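Local atomic coordinates of Ycf54 protein (Thermosynechococcus elongatus, PDB entry 3HZE), a protein that is of uncertain function but probably supports the oxidative cyclase step of chlorophyll biosynthesis. Residues T3-L8 with M88-S93. Residues are numbered along the deposited sequence; the frame is centred on the assembly and turned at random.
Sequences TYYYIL and MGQFTS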
loop_
_atom_site.group_PDB
_atom_site.type_symbol
_atom_site.label_atom_id
_atom_site.label_comp_id
_atom_site.label_asym_id
_atom_site.label_seq_id
_atom_site.Cartn_x
_atom_site.Cartn_y
_atom_site.Cartn_z
ATOM N N THR A 3 2.446 11.930 7.114
ATOM C CA THR A 3 3.137 10.661 7.258
ATOM C C THR A 3 2.292 9.575 6.606
ATOM O O THR A 3 1.098 9.461 6.880
ATOM C CB THR A 3 3.342 10.289 8.735
ATOM O OG1 THR A 3 4.133 11.296 9.378
ATOM C CG2 THR A 3 4.043 8.938 8.847
ATOM N N TYR A 4 2.919 8.782 5.748
ATOM C CA TYR A 4 2.230 7.705 5.051
ATOM C C TYR A 4 2.743 6.353 5.530
ATOM O O TYR A 4 3.949 6.109 5.538
ATOM C CB TYR A 4 2.470 7.840 3.550
ATOM C CG TYR A 4 1.860 9.085 2.969
ATOM C CD1 TYR A 4 0.561 9.075 2.471
ATOM C CD2 TYR A 4 2.562 10.291 2.958
ATOM C CE1 TYR A 4 -0.031 10.230 1.976
ATOM C CE2 TYR A 4 1.973 11.464 2.461
ATOM C CZ TYR A 4 0.677 11.420 1.973
ATOM O OH TYR A 4 0.085 12.561 1.473
ATOM N N TYR A 5 1.826 5.479 5.925
ATOM C CA TYR A 5 2.190 4.144 6.389
ATOM C C TYR A 5 1.833 3.188 5.260
ATOM O O TYR A 5 0.902 3.451 4.493
ATOM C CB TYR A 5 1.402 3.800 7.652
ATOM C CG TYR A 5 1.594 4.814 8.754
ATOM C CD1 TYR A 5 2.686 4.737 9.615
ATOM C CD2 TYR A 5 0.710 5.881 8.907
ATOM C CE1 TYR A 5 2.896 5.703 10.607
ATOM C CE2 TYR A 5 0.910 6.857 9.891
ATOM C CZ TYR A 5 2.007 6.759 10.738
ATOM O OH TYR A 5 2.210 7.718 11.709
ATOM N N TYR A 6 2.549 2.076 5.143
ATOM C CA TYR A 6 2.249 1.170 4.041
ATOM C C TYR A 6 2.672 -0.267 4.259
ATOM O O TYR A 6 3.561 -0.551 5.057
ATOM C CB TYR A 6 2.953 1.674 2.778
ATOM C CG TYR A 6 4.466 1.554 2.870
ATOM C CD1 TYR A 6 5.109 0.342 2.621
ATOM C CD2 TYR A 6 5.244 2.636 3.278
ATOM C CE1 TYR A 6 6.499 0.213 2.784
ATOM C CE2 TYR A 6 6.624 2.519 3.441
ATOM C CZ TYR A 6 7.243 1.306 3.194
ATOM O OH TYR A 6 8.603 1.197 3.362
ATOM N N ILE A 7 2.019 -1.175 3.542
ATOM C CA ILE A 7 2.426 -2.565 3.560
ATOM C C ILE A 7 2.854 -2.774 2.104
ATOM O O ILE A 7 2.282 -2.175 1.190
ATOM C CB ILE A 7 1.295 -3.559 3.910
ATOM C CG1 ILE A 7 0.079 -3.327 3.017
ATOM C CG2 ILE A 7 0.977 -3.474 5.397
ATOM C CD1 ILE A 7 -0.864 -4.519 2.964
ATOM N N LEU A 8 3.873 -3.591 1.892
ATOM C CA LEU A 8 4.357 -3.851 0.547
ATOM C C LEU A 8 4.405 -5.354 0.307
ATOM O O LEU A 8 4.851 -6.098 1.167
ATOM C CB LEU A 8 5.761 -3.253 0.384
ATOM C CG LEU A 8 6.529 -3.508 -0.912
ATOM C CD1 LEU A 8 5.855 -2.772 -2.073
ATOM C CD2 LEU A 8 7.972 -3.017 -0.732
HETATM N N MSE A 88 6.343 -3.832 5.872
HETATM C CA MSE A 88 5.611 -2.667 6.341
HETATM C C MSE A 88 6.598 -1.529 6.555
HETATM O O MSE A 88 7.782 -1.764 6.797
HETATM C CB MSE A 88 4.875 -2.992 7.647
HETATM C CG MSE A 88 4.067 -1.828 8.217
HETATM SE SE MSE A 88 3.042 -2.261 9.822
HETATM C CE MSE A 88 4.529 -2.609 11.012
ATOM N N GLY A 89 6.115 -0.298 6.452
ATOM C CA GLY A 89 6.989 0.840 6.659
ATOM C C GLY A 89 6.233 2.151 6.632
ATOM O O GLY A 89 5.002 2.168 6.660
ATOM N N GLN A 90 6.970 3.255 6.576
ATOM C CA GLN A 90 6.357 4.576 6.543
ATOM C C GLN A 90 7.307 5.607 5.948
ATOM O O GLN A 90 8.517 5.385 5.877
ATOM C CB GLN A 90 5.957 5.007 7.957
ATOM C CG GLN A 90 7.103 5.004 8.971
ATOM C CD GLN A 90 6.646 5.409 10.363
ATOM O OE1 GLN A 90 6.692 6.586 10.729
ATOM N NE2 GLN A 90 6.188 4.435 11.141
ATOM N N PHE A 91 6.754 6.726 5.505
ATOM C CA PHE A 91 7.573 7.792 4.952
ATOM C C PHE A 91 6.805 9.098 5.019
ATOM O O PHE A 91 5.579 9.092 5.168
ATOM C CB PHE A 91 8.002 7.470 3.513
ATOM C CG PHE A 91 6.864 7.307 2.538
ATOM C CD1 PHE A 91 6.182 8.415 2.046
ATOM C CD2 PHE A 91 6.509 6.039 2.068
ATOM C CE1 PHE A 91 5.164 8.273 1.093
ATOM C CE2 PHE A 91 5.495 5.883 1.118
ATOM C CZ PHE A 91 4.823 7.003 0.630
ATOM N N THR A 92 7.521 10.217 4.927
ATOM C CA THR A 92 6.887 11.530 4.992
ATOM C C THR A 92 6.777 12.178 3.625
ATOM O O THR A 92 7.410 11.745 2.666
ATOM C CB THR A 92 7.689 12.508 5.876
ATOM O OG1 THR A 92 8.963 12.747 5.265
ATOM C CG2 THR A 92 7.886 11.945 7.270
ATOM N N SER A 93 5.978 13.235 3.559
ATOM C CA SER A 93 5.781 13.988 2.325
ATOM C C SER A 93 7.094 14.625 1.887
ATOM O O SER A 93 7.324 14.831 0.696
ATOM C CB SER A 93 4.739 15.091 2.534
ATOM O OG SER A 93 3.517 14.554 3.011
#
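In Y6 (chi1 68°) and F91 (chi1 61°), CG sits between the backbone N and the carbonyl carbon, and each ring swings across toward the other strand. The Y6 ring reaches over G89, and one face of the F91 ring meets Y4 CB. The two segments are antiparallel neighbours in a four-stranded antiparallel sheet. Strand 3-10 is an inner strand and strand 87-92 an outermost one.

Y4-F91 and Y6-G89 are the hydrogen-bonded pairs, with two bonds each. The Y4 N to F91 O bond is 2.7 Å and almost straight, at 175°. Y6 N to G89 O is 2.9 Å, with the donor tilted from the carbonyl plane.

Y4, Y6 and F91 form an aromatic cluster on one face of the sheet. Y4 CB lies over the F91 ring, offset toward the rim and 3.7 Å from F91 CE1, as a CH-pi contact. The Y4 and F91 rings are near parallel but slid apart, and barely overlap. The Y6 ring lies against the G89 backbone. G89 CA is over its face, 3.8 Å from the ring centroid, where glycine brings no side chain. Y6 CE2 meets F91 CD2 at 3.8 Å. F48 touches both Y6 and F91 and extends the cluster. Y6 is buried, and its OH hydrogen-bonds to Q57 OE1.

T3, Y5, I7, M88, Q90 and T92 point to the other face, where helix 73-83 packs on Y5 and I7. The Y5 and Q90 side chains run side by side, with the amide plane steeply turned against the ring. Q90 NE2 sits at the ring edge, 3.6 Å from Y5 CE1. At the far end of the pairing S93 OG, hydrogen-bonded to A2 N, lies in the plane of the Y4 ring, 3.5 Å from Y4 CE2.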